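Local coordinates for acyl-CoA dehydrogenase (Thermus thermophilus, PDB 2Z1Q), which probably oxidises saturated acyl-CoA thioesters to their 2,3-dehydroacyl counterparts, using bound FAD and passing the electrons to an acceptor, at residues B[33-38]-B[94-99]. Numbering follows the deposited sequence.
Sequences KEIART and TVVAEE
Val-96 meets Ile-35 and Glu-99 meets Ala-36 where helix 90-99 lies against helix 30-54, within the helical N-terminal domain of the acyl-CoA dehydrogenase fold. Just before them Val-95, a buried neighbour, directs its CB at the partner helix and packs on Val-32 and Phe-28; its compact, branched side chain suits a buried interface. At Val-96 one methyl makes the junction: CG2 lies beside the backbone N (chi1 168°, with CG1 anti to that N) and meets CG2 of Ile-35 at 3.6 Å. The two branched chains cross at a slant, methyl on methyl, and Leu-74 and Ile-77 from loops extend the apolar cluster. Opposite Val-96 stands Ala-36, whose CA is 5.9 Å from that of Val-96; its single methyl allows so close an approach. Glu-99 brings its CG methylene against Ala-36, 4.3 Å from CB and 3.9 Å from O. A bend at chi2 (-50°) turns the carboxylate off the CB-CG line, and OE1 forms a salt bridge with Arg-277; glutamate suits both tasks. No hydrogen bond joins the two segments, so between them the contact rests on van der Waals packing of small and branched side chains, while the carboxylate of Glu-99 also ties helix 90-99 to helix 252-288.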
loop_
_atom_site.group_PDB
_atom_site.type_symbol
_atom_site.label_atom_id
_atom_site.label_comp_id
_atom_site.label_asym_id
_atom_site.label_seq_id
_atom_site.Cartn_x
_atom_site.Cartn_y
_atom_site.Cartn_z
ATOM N N LYS B 33 18.765 3.444 -27.270
ATOM C CA LYS B 33 18.648 4.804 -26.765
ATOM C C LYS B 33 17.815 5.658 -27.707
ATOM O O LYS B 33 17.285 6.698 -27.312
ATOM C CB LYS B 33 20.039 5.404 -26.580
ATOM C CG LYS B 33 20.894 4.593 -25.622
ATOM C CD LYS B 33 22.382 4.884 -25.753
ATOM C CE LYS B 33 22.751 6.275 -25.275
ATOM N NZ LYS B 33 24.232 6.467 -25.323
ATOM N N GLU B 34 17.696 5.201 -28.949
ATOM C CA GLU B 34 16.935 5.904 -29.970
ATOM C C GLU B 34 15.437 5.696 -29.780
ATOM O O GLU B 34 14.679 6.650 -29.593
ATOM C CB GLU B 34 17.332 5.406 -31.363
ATOM C CG GLU B 34 17.955 6.453 -32.261
ATOM C CD GLU B 34 17.106 7.703 -32.365
ATOM O OE1 GLU B 34 17.088 8.486 -31.390
ATOM O OE2 GLU B 34 16.459 7.901 -33.417
ATOM N N ILE B 35 15.011 4.442 -29.835
ATOM C CA ILE B 35 13.601 4.143 -29.678
ATOM C C ILE B 35 13.079 4.662 -28.340
ATOM O O ILE B 35 11.950 5.148 -28.252
ATOM C CB ILE B 35 13.342 2.635 -29.809
ATOM C CG1 ILE B 35 13.903 2.143 -31.152
ATOM C CG2 ILE B 35 11.853 2.360 -29.727
ATOM C CD1 ILE B 35 13.488 0.734 -31.542
ATOM N N ALA B 36 13.907 4.580 -27.303
ATOM C CA ALA B 36 13.512 5.065 -25.989
ATOM C C ALA B 36 13.134 6.538 -26.088
ATOM O O ALA B 36 12.132 6.977 -25.521
ATOM C CB ALA B 36 14.648 4.883 -24.992
ATOM N N ARG B 37 13.940 7.298 -26.817
ATOM C CA ARG B 37 13.688 8.720 -26.979
ATOM C C ARG B 37 12.382 8.946 -27.759
ATOM O O ARG B 37 11.603 9.843 -27.437
ATOM C CB ARG B 37 14.874 9.369 -27.686
ATOM C CG ARG B 37 14.937 10.874 -27.561
ATOM C CD ARG B 37 16.291 11.423 -28.005
ATOM N NE ARG B 37 17.406 10.905 -27.207
ATOM C CZ ARG B 37 18.220 9.927 -27.596
ATOM N NH1 ARG B 37 19.206 9.528 -26.799
ATOM N NH2 ARG B 37 18.056 9.347 -28.779
ATOM N N THR B 38 12.148 8.110 -28.768
ATOM C CA THR B 38 10.937 8.193 -29.589
ATOM C C THR B 38 9.716 8.001 -28.694
ATOM O O THR B 38 8.747 8.757 -28.764
ATOM C CB THR B 38 10.925 7.093 -30.685
ATOM O OG1 THR B 38 12.006 7.314 -31.598
ATOM C CG2 THR B 38 9.611 7.112 -31.452
ATOM N N THR B 94 11.541 -4.011 -24.299
ATOM C CA THR B 94 11.534 -3.855 -22.849
ATOM C C THR B 94 11.703 -2.398 -22.429
ATOM O O THR B 94 11.020 -1.936 -21.508
ATOM C CB THR B 94 12.630 -4.714 -22.177
ATOM O OG1 THR B 94 12.409 -6.095 -22.481
ATOM C CG2 THR B 94 12.596 -4.529 -20.671
ATOM N N VAL B 95 12.599 -1.671 -23.095
ATOM C CA VAL B 95 12.805 -0.266 -22.754
ATOM C C VAL B 95 11.555 0.537 -23.153
ATOM O O VAL B 95 11.201 1.514 -22.496
ATOM C CB VAL B 95 14.069 0.334 -23.453
ATOM C CG1 VAL B 95 15.299 -0.524 -23.143
ATOM C CG2 VAL B 95 13.853 0.438 -24.952
ATOM N N VAL B 96 10.888 0.111 -24.222
ATOM C CA VAL B 96 9.675 0.786 -24.684
ATOM C C VAL B 96 8.596 0.639 -23.608
ATOM O O VAL B 96 7.865 1.579 -23.318
ATOM C CB VAL B 96 9.178 0.185 -26.032
ATOM C CG1 VAL B 96 7.775 0.682 -26.351
ATOM C CG2 VAL B 96 10.130 0.590 -27.155
ATOM N N ALA B 97 8.516 -0.543 -23.008
ATOM C CA ALA B 97 7.543 -0.785 -21.952
ATOM C C ALA B 97 7.826 0.154 -20.787
ATOM O O ALA B 97 6.914 0.763 -20.241
ATOM C CB ALA B 97 7.629 -2.226 -21.490
ATOM N N GLU B 98 9.099 0.278 -20.418
ATOM C CA GLU B 98 9.480 1.134 -19.301
ATOM C C GLU B 98 9.116 2.602 -19.529
ATOM O O GLU B 98 8.576 3.252 -18.640
ATOM C CB GLU B 98 10.990 1.018 -18.993
ATOM C CG GLU B 98 11.490 2.046 -17.945
ATOM C CD GLU B 98 13.006 2.025 -17.698
ATOM O OE1 GLU B 98 13.505 2.976 -17.064
ATOM O OE2 GLU B 98 13.693 1.070 -18.129
ATOM N N GLU B 99 9.414 3.116 -20.719
ATOM C CA GLU B 99 9.138 4.514 -21.041
ATOM C C GLU B 99 7.640 4.800 -21.174
ATOM O O GLU B 99 7.194 5.933 -21.011
ATOM C CB GLU B 99 9.879 4.912 -22.329
ATOM C CG GLU B 99 11.415 5.000 -22.188
ATOM C CD GLU B 99 11.864 5.840 -20.998
ATOM O OE1 GLU B 99 11.112 6.752 -20.587
ATOM O OE2 GLU B 99 12.971 5.599 -20.479
#